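Diguanylate cyclase/phosphodiesterase-domain containing protein (Thermotoga maritima MSB8, PDB 6KHU) is a putative diguanylate cyclase of the GGDEF family, whose active members condense two GTP molecules into the bacterial messenger cyclic di-GMP. Local coordinates at residues T28-V39 with I103-P113; L55-S65 with T73-V81. One frame throughout, in Å; residues are numbered along the deposited sequence.

Interaction 1 (T28-V39 with I103-P113)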
loop_
_atom_site.group_PDB
_atom_site.type_symbol
_atom_site.label_atom_id
_atom_site.label_comp_id
_atom_site.label_asym_id
_atom_site.label_seq_id
_atom_site.Cartn_x
_atom_site.Cartn_y
_atom_site.Cartn_z
ATOM N N THR A 28 -12.133 13.969 -3.067
ATOM C CA THR A 28 -12.172 12.572 -3.445
ATOM C C THR A 28 -11.362 11.739 -2.461
ATOM O O THR A 28 -10.277 12.155 -2.043
ATOM C CB THR A 28 -11.616 12.368 -4.858
ATOM O OG1 THR A 28 -10.231 12.743 -4.869
ATOM C CG2 THR A 28 -12.373 13.215 -5.866
ATOM N N PRO A 29 -11.856 10.576 -2.065
ATOM C CA PRO A 29 -11.124 9.763 -1.093
ATOM C C PRO A 29 -10.037 8.945 -1.773
ATOM O O PRO A 29 -10.031 8.757 -2.994
ATOM C CB PRO A 29 -12.215 8.862 -0.505
ATOM C CG PRO A 29 -13.159 8.656 -1.676
ATOM C CD PRO A 29 -13.075 9.901 -2.549
ATOM N N TYR A 30 -9.092 8.482 -0.952
ATOM C CA TYR A 30 -8.114 7.485 -1.371
ATOM C C TYR A 30 -7.688 6.698 -0.139
ATOM O O TYR A 30 -7.928 7.114 0.995
ATOM C CB TYR A 30 -6.895 8.121 -2.065
ATOM C CG TYR A 30 -5.980 8.870 -1.118
ATOM C CD1 TYR A 30 -6.283 10.173 -0.723
ATOM C CD2 TYR A 30 -4.826 8.277 -0.609
ATOM C CE1 TYR A 30 -5.465 10.867 0.150
ATOM C CE2 TYR A 30 -3.994 8.968 0.285
ATOM C CZ TYR A 30 -4.317 10.265 0.645
ATOM O OH TYR A 30 -3.516 10.961 1.514
ATOM N N THR A 31 -7.035 5.559 -0.364
ATOM C CA THR A 31 -6.647 4.686 0.732
ATOM C C THR A 31 -5.196 4.261 0.578
ATOM O O THR A 31 -4.740 3.971 -0.532
ATOM C CB THR A 31 -7.584 3.470 0.798
ATOM O OG1 THR A 31 -8.918 3.933 1.062
ATOM C CG2 THR A 31 -7.170 2.521 1.913
ATOM N N ILE A 32 -4.476 4.251 1.699
ATOM C CA ILE A 32 -3.087 3.815 1.777
ATOM C C ILE A 32 -3.051 2.449 2.449
ATOM O O ILE A 32 -3.658 2.259 3.510
ATOM C CB ILE A 32 -2.223 4.814 2.570
ATOM C CG1 ILE A 32 -2.300 6.214 1.950
ATOM C CG2 ILE A 32 -0.780 4.336 2.638
ATOM C CD1 ILE A 32 -1.669 7.296 2.808
ATOM N N PHE A 33 -2.335 1.504 1.848
ATOM C CA PHE A 33 -2.131 0.186 2.431
ATOM C C PHE A 33 -0.646 0.000 2.699
ATOM O O PHE A 33 0.190 0.367 1.862
ATOM C CB PHE A 33 -2.629 -0.961 1.500
ATOM C CG PHE A 33 -4.102 -0.910 1.164
ATOM C CD1 PHE A 33 -4.575 -0.049 0.190
ATOM C CD2 PHE A 33 -4.998 -1.761 1.788
ATOM C CE1 PHE A 33 -5.910 -0.010 -0.136
ATOM C CE2 PHE A 33 -6.346 -1.718 1.469
ATOM C CZ PHE A 33 -6.802 -0.833 0.507
ATOM N N PHE A 34 -0.319 -0.576 3.864
ATOM C CA PHE A 34 1.031 -1.037 4.185
ATOM C C PHE A 34 1.035 -2.555 4.338
ATOM O O PHE A 34 0.153 -3.117 5.001
ATOM C CB PHE A 34 1.539 -0.423 5.502
ATOM C CG PHE A 34 2.241 0.895 5.349
ATOM C CD1 PHE A 34 1.799 1.837 4.431
ATOM C CD2 PHE A 34 3.342 1.199 6.157
ATOM C CE1 PHE A 34 2.448 3.071 4.304
ATOM C CE2 PHE A 34 3.993 2.422 6.047
ATOM C CZ PHE A 34 3.548 3.366 5.116
ATOM N N VAL A 35 2.039 -3.216 3.756
ATOM C CA VAL A 35 2.255 -4.651 3.945
ATOM C C VAL A 35 3.710 -4.865 4.357
ATOM O O VAL A 35 4.628 -4.514 3.610
ATOM C CB VAL A 35 1.926 -5.463 2.678
ATOM C CG1 VAL A 35 2.236 -6.946 2.900
ATOM C CG2 VAL A 35 0.463 -5.284 2.289
ATOM N N LYS A 36 3.923 -5.422 5.545
ATOM C CA LYS A 36 5.260 -5.766 6.010
ATOM C C LYS A 36 5.419 -7.281 5.997
ATOM O O LYS A 36 4.595 -7.996 6.575
ATOM C CB LYS A 36 5.523 -5.224 7.420
ATOM C CG LYS A 36 6.891 -5.638 7.967
ATOM C CD LYS A 36 7.304 -4.816 9.184
ATOM C CE LYS A 36 8.589 -5.376 9.781
ATOM N NZ LYS A 36 9.067 -4.611 10.966
ATOM N N THR A 37 6.466 -7.762 5.328
ATOM C CA THR A 37 6.777 -9.185 5.306
ATOM C C THR A 37 7.651 -9.534 6.494
ATOM O O THR A 37 8.605 -8.813 6.816
ATOM C CB THR A 37 7.500 -9.589 4.022
ATOM O OG1 THR A 37 8.689 -8.800 3.869
ATOM C CG2 THR A 37 6.610 -9.379 2.835
ATOM N N LYS A 38 7.330 -10.650 7.132
ATOM C CA LYS A 38 8.035 -11.101 8.326
ATOM C C LYS A 38 8.467 -12.553 8.102
ATOM O O LYS A 38 7.970 -13.475 8.747
ATOM C CB LYS A 38 7.153 -10.936 9.573
ATOM C CG LYS A 38 6.880 -9.469 9.915
ATOM C CD LYS A 38 5.751 -9.284 10.910
ATOM C CE LYS A 38 5.723 -7.833 11.395
ATOM N NZ LYS A 38 4.449 -7.469 12.099
ATOM N N VAL A 39 9.395 -12.747 7.166
ATOM C CA VAL A 39 9.883 -14.070 6.808
ATOM C C VAL A 39 11.388 -14.130 7.038
ATOM O O VAL A 39 12.052 -13.113 7.248
ATOM C CB VAL A 39 9.544 -14.453 5.353
ATOM C CG1 VAL A 39 8.035 -14.539 5.172
ATOM C CG2 VAL A 39 10.177 -13.465 4.373
ATOM N N ILE A 103 3.754 -17.376 3.845
ATOM C CA ILE A 103 4.295 -16.026 4.010
ATOM C C ILE A 103 3.665 -15.415 5.253
ATOM O O ILE A 103 2.434 -15.331 5.360
ATOM C CB ILE A 103 4.039 -15.139 2.780
ATOM C CG1 ILE A 103 4.658 -15.745 1.525
ATOM C CG2 ILE A 103 4.625 -13.753 2.987
ATOM C CD1 ILE A 103 4.408 -14.902 0.286
ATOM N N GLU A 104 4.504 -15.005 6.196
ATOM C CA GLU A 104 4.044 -14.307 7.388
ATOM C C GLU A 104 4.125 -12.805 7.139
ATOM O O GLU A 104 5.145 -12.309 6.649
ATOM C CB GLU A 104 4.887 -14.698 8.603
ATOM C CG GLU A 104 4.082 -14.906 9.874
ATOM C CD GLU A 104 3.043 -16.003 9.733
ATOM O OE1 GLU A 104 1.889 -15.808 10.186
ATOM O OE2 GLU A 104 3.382 -17.067 9.170
ATOM N N TYR A 105 3.060 -12.086 7.479
ATOM C CA TYR A 105 2.990 -10.670 7.140
ATOM C C TYR A 105 1.991 -9.981 8.056
ATOM O O TYR A 105 1.170 -10.621 8.720
ATOM C CB TYR A 105 2.581 -10.469 5.673
ATOM C CG TYR A 105 1.132 -10.830 5.451
ATOM C CD1 TYR A 105 0.731 -12.165 5.366
ATOM C CD2 TYR A 105 0.158 -9.846 5.350
ATOM C CE1 TYR A 105 -0.597 -12.497 5.191
ATOM C CE2 TYR A 105 -1.167 -10.168 5.166
ATOM C CZ TYR A 105 -1.540 -11.492 5.083
ATOM O OH TYR A 105 -2.867 -11.806 4.902
ATOM N N SER A 106 2.059 -8.653 8.056
ATOM C CA SER A 106 1.056 -7.798 8.678
ATOM C C SER A 106 0.573 -6.792 7.644
ATOM O O SER A 106 1.354 -6.322 6.808
ATOM C CB SER A 106 1.623 -7.062 9.900
ATOM O OG SER A 106 2.115 -7.972 10.871
ATOM N N ILE A 107 -0.712 -6.464 7.694
ATOM C CA ILE A 107 -1.296 -5.545 6.728
ATOM C C ILE A 107 -2.136 -4.536 7.494
ATOM O O ILE A 107 -2.748 -4.860 8.516
ATOM C CB ILE A 107 -2.144 -6.286 5.665
ATOM C CG1 ILE A 107 -2.708 -5.317 4.617
ATOM C CG2 ILE A 107 -3.278 -7.042 6.320
ATOM C CD1 ILE A 107 -3.228 -6.028 3.350
ATOM N N ALA A 108 -2.157 -3.302 6.998
ATOM C CA ALA A 108 -2.966 -2.252 7.604
ATOM C C ALA A 108 -3.289 -1.214 6.538
ATOM O O ALA A 108 -2.592 -1.109 5.526
ATOM C CB ALA A 108 -2.246 -1.616 8.799
ATOM N N TYR A 109 -4.371 -0.460 6.752
ATOM C CA TYR A 109 -4.737 0.586 5.805
ATOM C C TYR A 109 -5.342 1.784 6.529
ATOM O O TYR A 109 -5.895 1.655 7.624
ATOM C CB TYR A 109 -5.703 0.065 4.716
ATOM C CG TYR A 109 -7.078 -0.327 5.211
ATOM C CD1 TYR A 109 -8.068 0.624 5.399
ATOM C CD2 TYR A 109 -7.389 -1.658 5.475
ATOM C CE1 TYR A 109 -9.329 0.270 5.847
ATOM C CE2 TYR A 109 -8.650 -2.024 5.925
ATOM C CZ TYR A 109 -9.612 -1.051 6.107
ATOM O OH TYR A 109 -10.867 -1.402 6.548
ATOM N N LYS A 110 -5.224 2.955 5.894
ATOM C CA LYS A 110 -5.814 4.200 6.373
ATOM C C LYS A 110 -6.498 4.870 5.190
ATOM O O LYS A 110 -5.877 5.032 4.137
ATOM C CB LYS A 110 -4.757 5.133 6.962
ATOM C CG LYS A 110 -4.150 4.667 8.266
ATOM C CD LYS A 110 -5.051 4.992 9.432
ATOM C CE LYS A 110 -4.481 4.454 10.742
ATOM N NZ LYS A 110 -5.297 4.922 11.899
ATOM N N SER A 111 -7.770 5.234 5.345
ATOM C CA SER A 111 -8.527 5.871 4.271
ATOM C C SER A 111 -8.648 7.367 4.529
ATOM O O SER A 111 -8.946 7.790 5.652
ATOM C CB SER A 111 -9.922 5.255 4.132
ATOM O OG SER A 111 -9.831 3.879 3.812
ATOM N N TYR A 112 -8.410 8.157 3.499
ATOM C CA TYR A 112 -8.633 9.586 3.572
ATOM C C TYR A 112 -9.992 9.898 2.971
ATOM O O TYR A 112 -10.326 9.366 1.913
ATOM C CB TYR A 112 -7.548 10.347 2.798
ATOM C CG TYR A 112 -7.812 11.840 2.660
ATOM C CD1 TYR A 112 -7.412 12.719 3.651
ATOM C CD2 TYR A 112 -8.464 12.368 1.535
ATOM C CE1 TYR A 112 -7.646 14.082 3.556
ATOM C CE2 TYR A 112 -8.698 13.755 1.421
ATOM C CZ TYR A 112 -8.287 14.598 2.449
ATOM O OH TYR A 112 -8.500 15.958 2.388
ATOM N N PRO A 113 -10.817 10.762 3.573
ATOM C CA PRO A 113 -10.586 11.547 4.795
ATOM C C PRO A 113 -11.128 10.946 6.098
ATOM O O PRO A 113 -10.948 11.570 7.154
ATOM C CB PRO A 113 -11.333 12.849 4.495
ATOM C CG PRO A 113 -12.541 12.367 3.693
ATOM C CD PRO A 113 -12.047 11.193 2.871
#

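Interaction 2 (L55-S65 with T73-V81). With ZN (zinc ion), chain C.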
loop_
_atom_site.group_PDB
_atom_site.type_symbol
_atom_site.label_atom_id
_atom_site.label_comp_id
_atom_site.label_asym_id
_atom_site.label_seq_id
_atom_site.Cartn_x
_atom_site.Cartn_y
_atom_site.Cartn_z
ATOM N N LEU A 55 0.385 -6.356 -4.973
ATOM C CA LEU A 55 -0.030 -4.964 -4.800
ATOM C C LEU A 55 -0.147 -4.249 -6.136
ATOM O O LEU A 55 -1.019 -3.386 -6.305
ATOM C CB LEU A 55 0.950 -4.226 -3.887
ATOM C CG LEU A 55 0.944 -4.761 -2.460
ATOM C CD1 LEU A 55 2.082 -4.147 -1.696
ATOM C CD2 LEU A 55 -0.385 -4.489 -1.782
ATOM N N LYS A 56 0.739 -4.568 -7.085
ATOM C CA LYS A 56 0.593 -4.029 -8.434
ATOM C C LYS A 56 -0.764 -4.377 -9.027
ATOM O O LYS A 56 -1.327 -3.594 -9.804
ATOM C CB LYS A 56 1.702 -4.554 -9.345
ATOM C CG LYS A 56 2.987 -3.745 -9.327
ATOM C CD LYS A 56 2.723 -2.251 -9.575
ATOM C CE LYS A 56 2.185 -1.970 -10.970
ATOM N NZ LYS A 56 2.510 -0.575 -11.418
ATOM N N GLU A 57 -1.304 -5.544 -8.671
ATOM C CA GLU A 57 -2.610 -5.950 -9.179
ATOM C C GLU A 57 -3.720 -5.012 -8.725
ATOM O O GLU A 57 -4.733 -4.873 -9.423
ATOM C CB GLU A 57 -2.921 -7.382 -8.731
ATOM C CG GLU A 57 -3.995 -8.047 -9.561
ATOM C CD GLU A 57 -4.299 -9.454 -9.109
ATOM O OE1 GLU A 57 -5.471 -9.863 -9.226
ATOM O OE2 GLU A 57 -3.362 -10.155 -8.652
ATOM N N CYS A 58 -3.567 -4.382 -7.554
ATOM C CA CYS A 58 -4.579 -3.447 -7.057
ATOM C C CYS A 58 -4.605 -2.123 -7.810
ATOM O O CYS A 58 -5.546 -1.346 -7.626
ATOM C CB CYS A 58 -4.339 -3.124 -5.582
ATOM S SG CYS A 58 -4.263 -4.554 -4.508
ATOM N N VAL A 59 -3.575 -1.824 -8.598
ATOM C CA VAL A 59 -3.491 -0.553 -9.308
ATOM C C VAL A 59 -4.579 -0.508 -10.379
ATOM O O VAL A 59 -4.567 -1.307 -11.321
ATOM C CB VAL A 59 -2.091 -0.384 -9.921
ATOM C CG1 VAL A 59 -2.056 0.735 -10.971
ATOM C CG2 VAL A 59 -1.064 -0.139 -8.820
ATOM N N ARG A 60 -5.521 0.433 -10.242
ATOM C CA ARG A 60 -6.610 0.580 -11.207
ATOM C C ARG A 60 -6.396 1.707 -12.206
ATOM O O ARG A 60 -6.853 1.604 -13.348
ATOM C CB ARG A 60 -7.950 0.846 -10.511
ATOM C CG ARG A 60 -8.204 0.168 -9.192
ATOM C CD ARG A 60 -9.501 0.742 -8.587
ATOM N NE ARG A 60 -10.402 1.233 -9.634
ATOM C CZ ARG A 60 -10.714 2.517 -9.832
ATOM N NH1 ARG A 60 -10.201 3.456 -9.054
ATOM N NH2 ARG A 60 -11.532 2.866 -10.818
ATOM N N VAL A 61 -5.756 2.797 -11.803
ATOM C CA VAL A 61 -5.485 3.903 -12.721
ATOM C C VAL A 61 -4.020 4.264 -12.598
ATOM O O VAL A 61 -3.362 3.906 -11.603
ATOM C CB VAL A 61 -6.420 5.109 -12.440
ATOM C CG1 VAL A 61 -7.874 4.688 -12.632
ATOM C CG2 VAL A 61 -6.205 5.650 -11.022
ATOM N N PRO A 62 -3.443 4.930 -13.604
ATOM C CA PRO A 62 -1.985 5.150 -13.602
ATOM C C PRO A 62 -1.440 5.894 -12.386
ATOM O O PRO A 62 -0.267 5.691 -12.034
ATOM C CB PRO A 62 -1.757 5.940 -14.897
ATOM C CG PRO A 62 -2.859 5.489 -15.799
ATOM C CD PRO A 62 -4.053 5.334 -14.887
ATOM N N LEU A 63 -2.252 6.725 -11.721
ATOM C CA LEU A 63 -1.801 7.438 -10.523
ATOM C C LEU A 63 -1.637 6.506 -9.316
ATOM O O LEU A 63 -0.814 6.780 -8.430
ATOM C CB LEU A 63 -2.796 8.555 -10.183
ATOM C CG LEU A 63 -2.490 10.046 -10.392
ATOM C CD1 LEU A 63 -1.354 10.321 -11.340
ATOM C CD2 LEU A 63 -3.760 10.788 -10.826
ATOM N N ASP A 64 -2.423 5.430 -9.241
ATOM C CA ASP A 64 -2.240 4.455 -8.166
ATOM C C ASP A 64 -0.803 3.943 -8.176
ATOM O O ASP A 64 -0.221 3.709 -9.240
ATOM C CB ASP A 64 -3.207 3.283 -8.332
ATOM C CG ASP A 64 -4.669 3.691 -8.265
ATOM O OD1 ASP A 64 -5.005 4.745 -7.687
ATOM O OD2 ASP A 64 -5.499 2.919 -8.773
ATOM N N SER A 65 -0.207 3.784 -6.992
ATOM C CA SER A 65 1.229 3.540 -6.938
ATOM C C SER A 65 1.598 2.548 -5.840
ATOM O O SER A 65 0.997 2.518 -4.762
ATOM C CB SER A 65 2.033 4.842 -6.713
ATOM O OG SER A 65 1.585 5.898 -7.547
ATOM N N THR A 73 8.954 -3.726 3.773
ATOM C CA THR A 73 7.599 -3.196 3.776
ATOM C C THR A 73 7.288 -2.589 2.416
ATOM O O THR A 73 8.117 -1.883 1.841
ATOM C CB THR A 73 7.407 -2.138 4.883
ATOM O OG1 THR A 73 7.672 -2.725 6.166
ATOM C CG2 THR A 73 5.982 -1.599 4.878
ATOM N N PHE A 74 6.104 -2.889 1.894
ATOM C CA PHE A 74 5.574 -2.189 0.735
ATOM C C PHE A 74 4.480 -1.226 1.168
ATOM O O PHE A 74 3.795 -1.445 2.175
ATOM C CB PHE A 74 4.981 -3.151 -0.293
ATOM C CG PHE A 74 5.998 -3.909 -1.083
ATOM C CD1 PHE A 74 6.608 -3.332 -2.185
ATOM C CD2 PHE A 74 6.318 -5.220 -0.745
ATOM C CE1 PHE A 74 7.540 -4.050 -2.939
ATOM C CE2 PHE A 74 7.248 -5.947 -1.491
ATOM C CZ PHE A 74 7.860 -5.358 -2.587
ATOM N N ALA A 75 4.299 -0.175 0.378
ATOM C CA ALA A 75 3.148 0.695 0.517
ATOM C C ALA A 75 2.419 0.786 -0.818
ATOM O O ALA A 75 2.990 0.540 -1.887
ATOM C CB ALA A 75 3.551 2.087 1.020
ATOM N N LEU A 76 1.137 1.124 -0.733
ATOM C CA LEU A 76 0.260 1.251 -1.883
ATOM C C LEU A 76 -0.756 2.335 -1.572
ATOM O O LEU A 76 -1.277 2.398 -0.450
ATOM C CB LEU A 76 -0.466 -0.068 -2.186
ATOM C CG LEU A 76 -1.723 -0.041 -3.058
ATOM C CD1 LEU A 76 -1.350 0.065 -4.552
ATOM C CD2 LEU A 76 -2.578 -1.296 -2.808
ATOM N N PHE A 77 -1.043 3.184 -2.553
ATOM C CA PHE A 77 -2.243 3.998 -2.442
ATOM C C PHE A 77 -3.090 3.848 -3.693
ATOM O O PHE A 77 -2.562 3.700 -4.797
ATOM C CB PHE A 77 -1.929 5.484 -2.127
ATOM C CG PHE A 77 -1.193 6.244 -3.212
ATOM C CD1 PHE A 77 -1.882 6.817 -4.275
ATOM C CD2 PHE A 77 0.179 6.455 -3.113
ATOM C CE1 PHE A 77 -1.217 7.544 -5.240
ATOM C CE2 PHE A 77 0.862 7.191 -4.081
ATOM C CZ PHE A 77 0.162 7.736 -5.146
ATOM N N VAL A 78 -4.411 3.860 -3.494
ATOM C CA VAL A 78 -5.404 3.629 -4.534
ATOM C C VAL A 78 -6.423 4.770 -4.466
ATOM O O VAL A 78 -7.095 4.954 -3.443
ATOM C CB VAL A 78 -6.093 2.256 -4.380
ATOM C CG1 VAL A 78 -5.103 1.124 -4.652
ATOM C CG2 VAL A 78 -6.648 2.075 -2.978
ATOM N N ILE A 79 -6.519 5.545 -5.531
ATOM C CA ILE A 79 -7.372 6.722 -5.486
ATOM C C ILE A 79 -8.824 6.300 -5.674
ATOM O O ILE A 79 -9.135 5.289 -6.322
ATOM C CB ILE A 79 -6.935 7.763 -6.533
ATOM C CG1 ILE A 79 -7.336 7.300 -7.925
ATOM C CG2 ILE A 79 -5.409 8.025 -6.451
ATOM C CD1 ILE A 79 -8.586 7.983 -8.443
ATOM N N GLY A 80 -9.729 7.095 -5.104
ATOM C CA GLY A 80 -11.143 6.824 -5.224
ATOM C C GLY A 80 -11.659 5.761 -4.279
ATOM O O GLY A 80 -12.849 5.438 -4.332
ATOM N N VAL A 81 -10.811 5.212 -3.417
ATOM C CA VAL A 81 -11.200 4.150 -2.494
ATOM C C VAL A 81 -11.352 4.760 -1.111
ATOM O O VAL A 81 -10.381 5.258 -0.538
ATOM C CB VAL A 81 -10.164 3.016 -2.490
ATOM C CG1 VAL A 81 -10.440 2.011 -1.360
ATOM C CG2 VAL A 81 -10.127 2.327 -3.857
HETATM ZN ZN ZN C . -5.528 -11.815 -8.707
HETATM O O HOH W 1 -7.954 3.485 -8.130
#

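Interaction 1 (T28-V39 with I103-P113)
Lys38 meets Glu104 and Ser106 at one end of this antiparallel strand pair. Lys38 CB lies 3.8 Å from Glu104 O. Beyond CG the chain is extended and runs alongside Ser106. CD and then CE draw closer to its hydroxyl, CE reaching 3.6 Å from Ser106 OG. At the tip, Lys38 NZ donates to Ser106 OG at 2.7 Å. The same ammonium also bonds the main-chain oxygens of Val130 and Ala131, so three acceptors grip it and the chain's last residues are tied to the sheet. Near the other end, Ser111 OG donates to Thr31 OG1 at 2.9 Å, and Thr31 OG1 is also hydrogen-bonded to Val81 O. On the same face the side chains of Phe33 and Tyr109 run alongside each other in the same direction, their rings oblique at 45°. Phe33 CD2 touches Tyr109 CB at 3.5 Å. Helix 86-100 packs on this face. On the opposite face, Tyr30 has CG between its backbone N and carbonyl carbon (chi1 72°). Its ring leans to the neighbouring strand, and Tyr30 CE1 lies 3.4 Å from Tyr112 CB. Its hydroxyl is hydrogen-bonded to His20 of helix 9-26. Main-chain bonds join the strands from Tyr30 with Tyr112 to Lys38 with Glu104. Strand 30-37, the first of the ferredoxin-like beta-alpha-beta-beta-alpha-beta core of GGDEF domains, here pairs with 105-112, its last strand and one edge of the sheet.

Interaction 2 (L55-S65 with T73-V81)
Leu55 of helix 41-57 and the nearby Cys58 form the apolar centre with Leu76 of strand 73-79. Leu55 uses both branches. Its CD1 meets Phe74 CB at 3.4 Å, and its CD2 meets Leu76 CD2. Leu76 has CG anti to its backbone N (chi1 161°), pointing to Cys58, and from there CD2 comes within 3.8 Å of Cys58 CB. Ile93 of helix 86-100 touches Leu55 and Cys58. Farther out, Ser65 and Phe77 form an antiparallel hydrogen-bonded pair. The Phe77 ring folds back so that Ser65 N lies above the centre of one face. Ser65 OG donates to Leu63 O at 2.7 Å and lies 3.3 Å from Phe77 CZ. The Val61 and Ile79 side chains cross at about a right angle, touching through CG2 and CG1. The polar edge is built round Asp64. Its OD1 accepts a nearly straight bond from Ile79 N at 2.8 Å, on the syn side but tilted from the carboxylate plane. OD2 takes Arg60 N at 2.9 Å on its anti lone pair and Val61 N from above the plane. A water bridges OD2 to Ile79 O. Replacing Asp64 with an alanine would probably leave the N-H groups of Arg60, Val61 and Ile79 without their acceptor and set the loop free to shift. One buried carboxylate thus fixes both turn and strand end, and these N-H dipoles probably stabilise its negative charge.

How the interactions relate
Interactions 1 and 2 share one sheet, with centres 11 Å apart. Strand 30-37 lies between strands 105-112 and 73-79, so it pairs with a segment of each contact. Phe33 N bonds Leu76 O at 2.7 Å, and Thr31 OG1 reaches Val81 O at 2.5 Å. Interaction 2 is nested in the chain loop closed by interaction 1. Ser65 opens one arm and strand 73-79 forms the other of the hairpin whose turn in GGDEF relatives carries the signature motif. That motif is altered here, with Ser70 and Thr73 at two of its positions, so cyclase activity is uncertain. Glu57 takes no part in the packing but binds zinc through OE1 at 2.0 Å, with His96 as second protein ligand.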